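Local coordinates for gala protein type 1, 3 or 4 (Legionella pneumophila subsp. pneumophila, PDB 4XA9), which probably binds small GTPases and may stimulate their GTP hydrolysis, using a curved solenoid of leucine-rich repeats, at residues M2-S7 / L20-L25; S7-G12 / P33-F38; T189-G194 / L204-N209. All coordinates share one frame; numbering follows the deposited sequence.

Contact 1 of 3, residues M2-S7 / L20-L25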
# COMPACT_ATOMS: atom_id res chain seq x y z
N MET A 2 -19.62 -22.57 -4.35
CA MET A 2 -20.57 -22.34 -3.27
C MET A 2 -20.69 -20.86 -2.92
O MET A 2 -21.59 -20.47 -2.19
CB MET A 2 -20.18 -23.14 -2.02
CG MET A 2 -20.36 -24.65 -2.19
SD MET A 2 -20.16 -25.56 -0.65
CE MET A 2 -18.47 -25.15 -0.24
N VAL A 3 -19.78 -20.05 -3.46
CA VAL A 3 -19.83 -18.62 -3.20
C VAL A 3 -20.17 -17.80 -4.44
O VAL A 3 -21.11 -17.01 -4.43
CB VAL A 3 -18.49 -18.11 -2.60
CG1 VAL A 3 -18.56 -16.61 -2.37
CG2 VAL A 3 -18.20 -18.83 -1.29
N LEU A 4 -19.41 -18.00 -5.51
CA LEU A 4 -19.61 -17.24 -6.75
C LEU A 4 -20.99 -17.51 -7.34
O LEU A 4 -21.40 -18.66 -7.48
CB LEU A 4 -18.53 -17.59 -7.77
CG LEU A 4 -18.54 -16.81 -9.07
CD1 LEU A 4 -18.29 -15.33 -8.79
CD2 LEU A 4 -17.49 -17.35 -10.02
N THR A 5 -21.70 -16.44 -7.69
CA THR A 5 -23.03 -16.57 -8.29
C THR A 5 -23.06 -15.94 -9.67
O THR A 5 -22.18 -15.15 -10.01
CB THR A 5 -24.11 -15.90 -7.43
OG1 THR A 5 -23.88 -14.49 -7.40
CG2 THR A 5 -24.09 -16.44 -6.02
N LEU A 6 -24.08 -16.29 -10.46
CA LEU A 6 -24.31 -15.66 -11.76
C LEU A 6 -24.50 -14.15 -11.63
O LEU A 6 -24.08 -13.40 -12.51
CB LEU A 6 -25.53 -16.27 -12.45
CG LEU A 6 -25.37 -17.68 -13.03
CD1 LEU A 6 -26.66 -18.16 -13.69
CD2 LEU A 6 -24.21 -17.71 -14.01
N SER A 7 -25.14 -13.72 -10.55
CA SER A 7 -25.34 -12.30 -10.29
C SER A 7 -24.01 -11.57 -10.09
O SER A 7 -23.82 -10.47 -10.61
CB SER A 7 -26.24 -12.11 -9.07
OG SER A 7 -26.48 -10.74 -8.81
N LEU A 20 -13.68 -8.38 -16.27
CA LEU A 20 -14.48 -8.99 -15.22
C LEU A 20 -13.83 -8.73 -13.87
O LEU A 20 -12.69 -9.13 -13.65
CB LEU A 20 -14.64 -10.50 -15.45
CG LEU A 20 -15.46 -11.31 -14.44
CD1 LEU A 20 -16.86 -10.74 -14.25
CD2 LEU A 20 -15.53 -12.79 -14.86
N SER A 21 -14.55 -8.06 -12.97
CA SER A 21 -14.01 -7.74 -11.65
C SER A 21 -14.80 -8.41 -10.55
O SER A 21 -16.02 -8.20 -10.42
CB SER A 21 -13.99 -6.22 -11.44
OG SER A 21 -13.20 -5.59 -12.43
N LEU A 22 -14.10 -9.20 -9.74
CA LEU A 22 -14.72 -10.03 -8.70
C LEU A 22 -13.94 -9.93 -7.39
O LEU A 22 -13.74 -10.92 -6.69
CB LEU A 22 -14.80 -11.48 -9.16
CG LEU A 22 -15.61 -11.80 -10.42
CD1 LEU A 22 -15.31 -13.22 -10.89
CD2 LEU A 22 -17.11 -11.63 -10.17
N SER A 23 -13.50 -8.72 -7.06
CA SER A 23 -12.72 -8.52 -5.84
C SER A 23 -13.61 -8.49 -4.61
O SER A 23 -14.79 -8.15 -4.68
CB SER A 23 -11.90 -7.22 -5.93
OG SER A 23 -12.75 -6.09 -5.99
N PHE A 24 -13.04 -8.90 -3.48
CA PHE A 24 -13.72 -8.87 -2.17
C PHE A 24 -15.02 -9.69 -2.12
O PHE A 24 -16.01 -9.24 -1.55
CB PHE A 24 -14.03 -7.43 -1.75
CG PHE A 24 -12.80 -6.61 -1.41
CD1 PHE A 24 -12.20 -6.72 -0.16
CD2 PHE A 24 -12.27 -5.72 -2.32
CE1 PHE A 24 -11.07 -5.97 0.15
CE2 PHE A 24 -11.14 -4.96 -2.01
CZ PHE A 24 -10.54 -5.09 -0.77
N LEU A 25 -15.00 -10.89 -2.69
CA LEU A 25 -16.19 -11.74 -2.68
C LEU A 25 -15.95 -13.04 -1.91
O LEU A 25 -16.79 -13.93 -1.92
CB LEU A 25 -16.63 -12.07 -4.12
CG LEU A 25 -17.16 -10.89 -4.95
CD1 LEU A 25 -17.55 -11.34 -6.35
CD2 LEU A 25 -18.35 -10.24 -4.25
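Val-3 and Leu-4 meet Leu-22 and Leu-25 in a small, mainly hydrophobic van der Waals contact between two loops at the N-terminal end of the leucine-rich-repeat solenoid. One loop leads into a helix, and the other follows the short strand 19-21. The contact buries 137 Å² and no hydrogen bond crosses it; the end of the repeat stack is covered here by a few side chains, while hydrogen bonds around them hold the backbone. The inner half is methyl on methyl: Leu-4 CD1 lies 4.1 Å from Leu-22 CD2, and the two leucines cross at about a right angle, so they touch at their branch ends and not along their lengths. With CG of Leu-4 anti to its own N (chi1 -176°), the branch swings nearer to Leu-22 than its CB direction alone would carry it. The outer half is less buried. There Val-3 CG1 closes to 3.2 Å from Leu-25 O, a tight methyl-to-carbonyl approach. The Leu-25 side chain also points toward the N-terminal loop. In the next turn of the solenoid, Asn-53 occupies the place that Leu-25 has here; its amide holds Leu-22 O and Leu-25 N, fixing the loop that presents both leucines. Asp-31 OD1 similarly receives the N-H groups of Val-3 and Leu-4, while Thr-5, the N-cap, bonds through OG1 to Asp-8 N. Around this frame, Leu-4 and Leu-22 both pack on Leu-9 of helix 6-12 and Leu-35 of helix 32-41, beside strand 19-21, which runs parallel to strand 47-49 in the sheet.

Contact 2 of 3, residues S7-G12 / P33-F38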
# COMPACT_ATOMS: atom_id res chain seq x y z
N SER A 7 -25.14 -13.72 -10.55
CA SER A 7 -25.34 -12.30 -10.29
C SER A 7 -24.01 -11.57 -10.09
O SER A 7 -23.82 -10.47 -10.61
CB SER A 7 -26.24 -12.11 -9.07
OG SER A 7 -26.48 -10.74 -8.81
N ASP A 8 -23.10 -12.19 -9.34
CA ASP A 8 -21.75 -11.65 -9.17
C ASP A 8 -21.07 -11.46 -10.52
O ASP A 8 -20.50 -10.41 -10.80
CB ASP A 8 -20.88 -12.58 -8.31
CG ASP A 8 -21.34 -12.66 -6.87
OD1 ASP A 8 -21.92 -11.67 -6.36
OD2 ASP A 8 -21.10 -13.71 -6.24
N LEU A 9 -21.13 -12.49 -11.35
CA LEU A 9 -20.47 -12.47 -12.65
C LEU A 9 -21.00 -11.36 -13.57
O LEU A 9 -20.21 -10.68 -14.22
CB LEU A 9 -20.61 -13.84 -13.32
CG LEU A 9 -19.74 -14.91 -12.68
CD1 LEU A 9 -20.20 -16.31 -13.07
CD2 LEU A 9 -18.28 -14.71 -13.09
N GLU A 10 -22.31 -11.17 -13.62
CA GLU A 10 -22.84 -10.17 -14.54
C GLU A 10 -22.66 -8.75 -14.00
O GLU A 10 -22.49 -7.81 -14.77
CB GLU A 10 -24.31 -10.44 -14.87
CG GLU A 10 -24.54 -10.80 -16.34
CD GLU A 10 -24.55 -9.59 -17.27
OE1 GLU A 10 -25.21 -8.59 -16.91
OE2 GLU A 10 -23.91 -9.64 -18.34
N LYS A 11 -22.69 -8.58 -12.69
CA LYS A 11 -22.41 -7.27 -12.12
C LYS A 11 -20.92 -6.92 -12.26
O LYS A 11 -20.56 -5.76 -12.41
CB LYS A 11 -22.85 -7.21 -10.66
CG LYS A 11 -24.36 -7.35 -10.50
CD LYS A 11 -24.78 -7.40 -9.04
CE LYS A 11 -26.28 -7.21 -8.92
NZ LYS A 11 -26.67 -6.91 -7.52
N GLY A 12 -20.07 -7.93 -12.24
CA GLY A 12 -18.64 -7.72 -12.38
C GLY A 12 -18.20 -7.58 -13.82
O GLY A 12 -17.08 -7.15 -14.11
N PRO A 33 -14.01 -23.20 -11.28
CA PRO A 33 -14.65 -23.79 -12.47
C PRO A 33 -15.81 -22.97 -13.04
O PRO A 33 -15.87 -22.80 -14.26
CB PRO A 33 -15.16 -25.14 -11.96
CG PRO A 33 -14.18 -25.51 -10.91
CD PRO A 33 -13.85 -24.21 -10.21
N LEU A 34 -16.71 -22.46 -12.20
CA LEU A 34 -17.81 -21.63 -12.69
C LEU A 34 -17.27 -20.37 -13.37
O LEU A 34 -17.72 -19.99 -14.45
CB LEU A 34 -18.76 -21.24 -11.56
CG LEU A 34 -19.90 -20.29 -11.94
CD1 LEU A 34 -20.77 -20.89 -13.03
CD2 LEU A 34 -20.74 -19.97 -10.71
N LEU A 35 -16.30 -19.73 -12.72
CA LEU A 35 -15.63 -18.57 -13.29
C LEU A 35 -15.12 -18.84 -14.72
O LEU A 35 -15.40 -18.08 -15.64
CB LEU A 35 -14.46 -18.16 -12.40
CG LEU A 35 -13.52 -17.12 -13.00
CD1 LEU A 35 -14.25 -15.79 -13.17
CD2 LEU A 35 -12.27 -16.96 -12.14
N CYS A 36 -14.37 -19.93 -14.88
CA CYS A 36 -13.78 -20.26 -16.19
C CYS A 36 -14.85 -20.57 -17.22
O CYS A 36 -14.68 -20.26 -18.41
CB CYS A 36 -12.82 -21.44 -16.07
SG CYS A 36 -11.34 -21.05 -15.10
N GLU A 37 -15.94 -21.17 -16.78
CA GLU A 37 -17.06 -21.45 -17.67
C GLU A 37 -17.62 -20.15 -18.23
O GLU A 37 -17.88 -20.03 -19.42
CB GLU A 37 -18.15 -22.23 -16.94
CG GLU A 37 -18.43 -23.56 -17.56
CD GLU A 37 -19.71 -24.18 -17.06
OE1 GLU A 37 -20.13 -23.88 -15.92
OE2 GLU A 37 -20.30 -24.97 -17.83
N PHE A 38 -17.82 -19.18 -17.34
CA PHE A 38 -18.33 -17.88 -17.75
C PHE A 38 -17.37 -17.19 -18.71
O PHE A 38 -17.80 -16.58 -19.69
CB PHE A 38 -18.60 -17.01 -16.52
CG PHE A 38 -19.22 -15.68 -16.84
CD1 PHE A 38 -20.60 -15.57 -16.97
CD2 PHE A 38 -18.44 -14.55 -16.97
CE1 PHE A 38 -21.18 -14.35 -17.26
CE2 PHE A 38 -19.01 -13.33 -17.26
CZ PHE A 38 -20.39 -13.23 -17.40
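The Phe-38 ring takes Leu-9 over one face: Leu-9 CB sits 3.9 Å from the ring centroid and 7° off the normal, an almost vertical CH-pi contact. The same ring also meets that of His-42, just past the end of helix 32-41. Leu-9 and Phe-38 slide past each other in opposite directions, which brings the leucine branches back over the root of the aromatic side chain. Thus Leu-9 CD1 comes to 3.9 Å from Phe-38 CB, and Leu-9 CD2 to 3.9 Å from Phe-38 CD2. The ring reaches across the gap because its CG is anti to the backbone N (chi1 -176°). Beyond the ring, the two methyls of Leu-9 part company: CD1 meets Leu-34 CG at 4.1 Å, whereas CD2 meets Leu-35 CD1 at 4.2 Å. Leu-9 thus packs against three residues on two successive turns of the facing helix, Leu-34 and Leu-35 on one and Phe-38 on the next. The axes of 7-12 and 33-38 stay 11.3 Å apart at closest approach and are inclined by 46°, a wide spacing bridged by long side chains. Leu-20 of strand 19-21 touches Leu-9, Leu-35 and Phe-38 as well. No hydrogen bond or salt bridge crosses between the helices, so cohesion here rests on dispersion, CH-pi attraction and the burial of hydrocarbon.

Contact 3 of 3, residues T189-G194 / L204-N209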
# COMPACT_ATOMS: atom_id res chain seq x y z
N THR A 189 13.60 3.64 -17.93
CA THR A 189 13.01 4.94 -18.24
C THR A 189 12.17 5.44 -17.07
O THR A 189 11.87 6.63 -16.98
CB THR A 189 12.13 4.87 -19.50
OG1 THR A 189 11.05 3.95 -19.28
CG2 THR A 189 12.94 4.42 -20.70
N LEU A 190 11.80 4.53 -16.19
CA LEU A 190 11.04 4.86 -14.99
C LEU A 190 11.61 4.07 -13.83
O LEU A 190 11.73 2.85 -13.89
CB LEU A 190 9.54 4.56 -15.20
CG LEU A 190 8.53 5.03 -14.15
CD1 LEU A 190 7.16 5.26 -14.78
CD2 LEU A 190 8.41 4.02 -13.05
N LEU A 191 11.97 4.77 -12.76
CA LEU A 191 12.51 4.12 -11.58
C LEU A 191 11.92 4.76 -10.33
O LEU A 191 11.94 5.97 -10.16
CB LEU A 191 14.04 4.21 -11.57
CG LEU A 191 14.84 3.63 -10.40
CD1 LEU A 191 14.59 2.14 -10.24
CD2 LEU A 191 16.33 3.91 -10.60
N ILE A 192 11.37 3.92 -9.46
CA ILE A 192 10.78 4.40 -8.22
C ILE A 192 11.45 3.69 -7.06
O ILE A 192 11.41 2.46 -6.97
CB ILE A 192 9.26 4.17 -8.20
CG1 ILE A 192 8.59 4.97 -9.33
CG2 ILE A 192 8.68 4.54 -6.83
CD1 ILE A 192 7.06 4.87 -9.36
N LEU A 193 12.07 4.48 -6.18
CA LEU A 193 12.82 3.96 -5.04
C LEU A 193 12.49 4.72 -3.77
O LEU A 193 13.40 5.17 -3.06
CB LEU A 193 14.33 4.02 -5.31
CG LEU A 193 14.88 3.07 -6.37
CD1 LEU A 193 16.33 3.42 -6.71
CD2 LEU A 193 14.78 1.62 -5.90
N GLY A 194 11.23 4.88 -3.48
CA GLY A 194 10.78 5.55 -2.30
C GLY A 194 10.95 4.74 -1.03
O GLY A 194 11.05 3.56 -1.07
N LEU A 204 24.42 12.28 -7.76
CA LEU A 204 25.29 12.59 -8.89
C LEU A 204 25.10 11.55 -9.99
O LEU A 204 24.99 11.88 -11.16
CB LEU A 204 26.76 12.67 -8.46
CG LEU A 204 27.75 12.81 -9.61
CD1 LEU A 204 27.47 14.07 -10.40
CD2 LEU A 204 29.20 12.79 -9.11
N HIS A 205 25.03 10.28 -9.59
CA HIS A 205 24.85 9.21 -10.56
C HIS A 205 23.50 9.28 -11.28
O HIS A 205 23.40 8.91 -12.45
CB HIS A 205 25.03 7.86 -9.88
CG HIS A 205 26.39 7.66 -9.31
ND1 HIS A 205 27.46 7.21 -10.05
CD2 HIS A 205 26.88 7.90 -8.07
CE1 HIS A 205 28.53 7.15 -9.29
NE2 HIS A 205 28.21 7.57 -8.08
N PHE A 206 22.47 9.77 -10.59
CA PHE A 206 21.18 9.96 -11.23
C PHE A 206 21.19 11.23 -12.09
O PHE A 206 20.51 11.30 -13.11
CB PHE A 206 20.04 10.04 -10.21
CG PHE A 206 19.64 8.71 -9.62
CD1 PHE A 206 19.11 7.70 -10.42
CD2 PHE A 206 19.77 8.48 -8.26
CE1 PHE A 206 18.75 6.48 -9.87
CE2 PHE A 206 19.41 7.26 -7.70
CZ PHE A 206 18.89 6.26 -8.52
N ALA A 207 21.96 12.24 -11.69
CA ALA A 207 22.10 13.43 -12.52
C ALA A 207 22.79 13.07 -13.84
O ALA A 207 22.50 13.65 -14.89
CB ALA A 207 22.87 14.53 -11.80
N ASN A 208 23.70 12.10 -13.79
CA ASN A 208 24.44 11.74 -15.00
C ASN A 208 23.81 10.57 -15.77
O ASN A 208 24.29 10.17 -16.83
CB ASN A 208 25.90 11.42 -14.66
CG ASN A 208 26.70 12.67 -14.31
OD1 ASN A 208 26.35 13.78 -14.72
ND2 ASN A 208 27.78 12.49 -13.57
N ASN A 209 22.72 10.02 -15.23
CA ASN A 209 21.91 9.04 -15.95
C ASN A 209 21.32 9.66 -17.21
O ASN A 209 20.91 10.83 -17.21
CB ASN A 209 20.80 8.52 -15.03
CG ASN A 209 19.82 7.61 -15.76
OD1 ASN A 209 18.94 8.08 -16.47
ND2 ASN A 209 19.96 6.30 -15.55
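Leu-191, Leu-193 and Phe-206 join strand 190-192 and the residue after it to helix 203-207 by apolar contact alone, in a small patch of 84 Å² whose three members are all buried. The closest approach is Leu-191 CD2 to Phe-206 CE1 at 3.6 Å, with the methyl arriving at the ring edge, near its plane; the same methyl lies 4.1 Å from Phe-206 CZ. Leucine and phenylalanine cross at about a right angle. Leu-193 adds a looser touch, its CD1 standing 4.2 Å from Phe-206 CZ. Two residues apart, these leucines project from the same side of the chain. The CA atoms of Leu-191 and Phe-206 are 10.5 Å apart, a gap that the two side chains bridge between them. The chi1 of Phe-206, -76°, sets CG anti to the carbonyl carbon, directing the ring from the helix toward the strand.

Hydrogen bonds act within the segments and around them. Asn-208 N donates to Leu-204 O at 2.9 Å. A weak bond of 3.3 Å runs from Asn-209 N to Phe-206 O as the helix gives way to the following loop. The Asn-209 amide then holds this loop, OD1 taking Ser-211 N and Leu-212 N and ND2 reaching Ala-183 O. On the other side of the strand, Ile-192 packs on the backbone of a second protein chain. Strand 190-192, helix 203-207 and strand 214-216 form a beta-alpha-beta unit, and leucines pointing inward from a parallel strand onto an outer helix are the hallmark of the leucine-rich-repeat solenoid.

How the contacts relate
Contacts 1 and 2 form one neighbourhood, with centres 6 Å apart. They share Ser-7 and helix 6-12, their segments alternate along the chain, and a probable hydrogen bond from Ser-21 N to Gly-12 O ties them together. Contact 3 comes later in the chain, on the opposite side of its centre, about 42 Å from contact 1 and 43 Å from contact 2 between centres. Contacts 1 and 3 nevertheless reach the same sheet, through strands 19-21 and 190-192. The three thus sample one elongated solenoid: the first two close its N-terminal end, and the third lies within the repeating strand-and-helix array farther along.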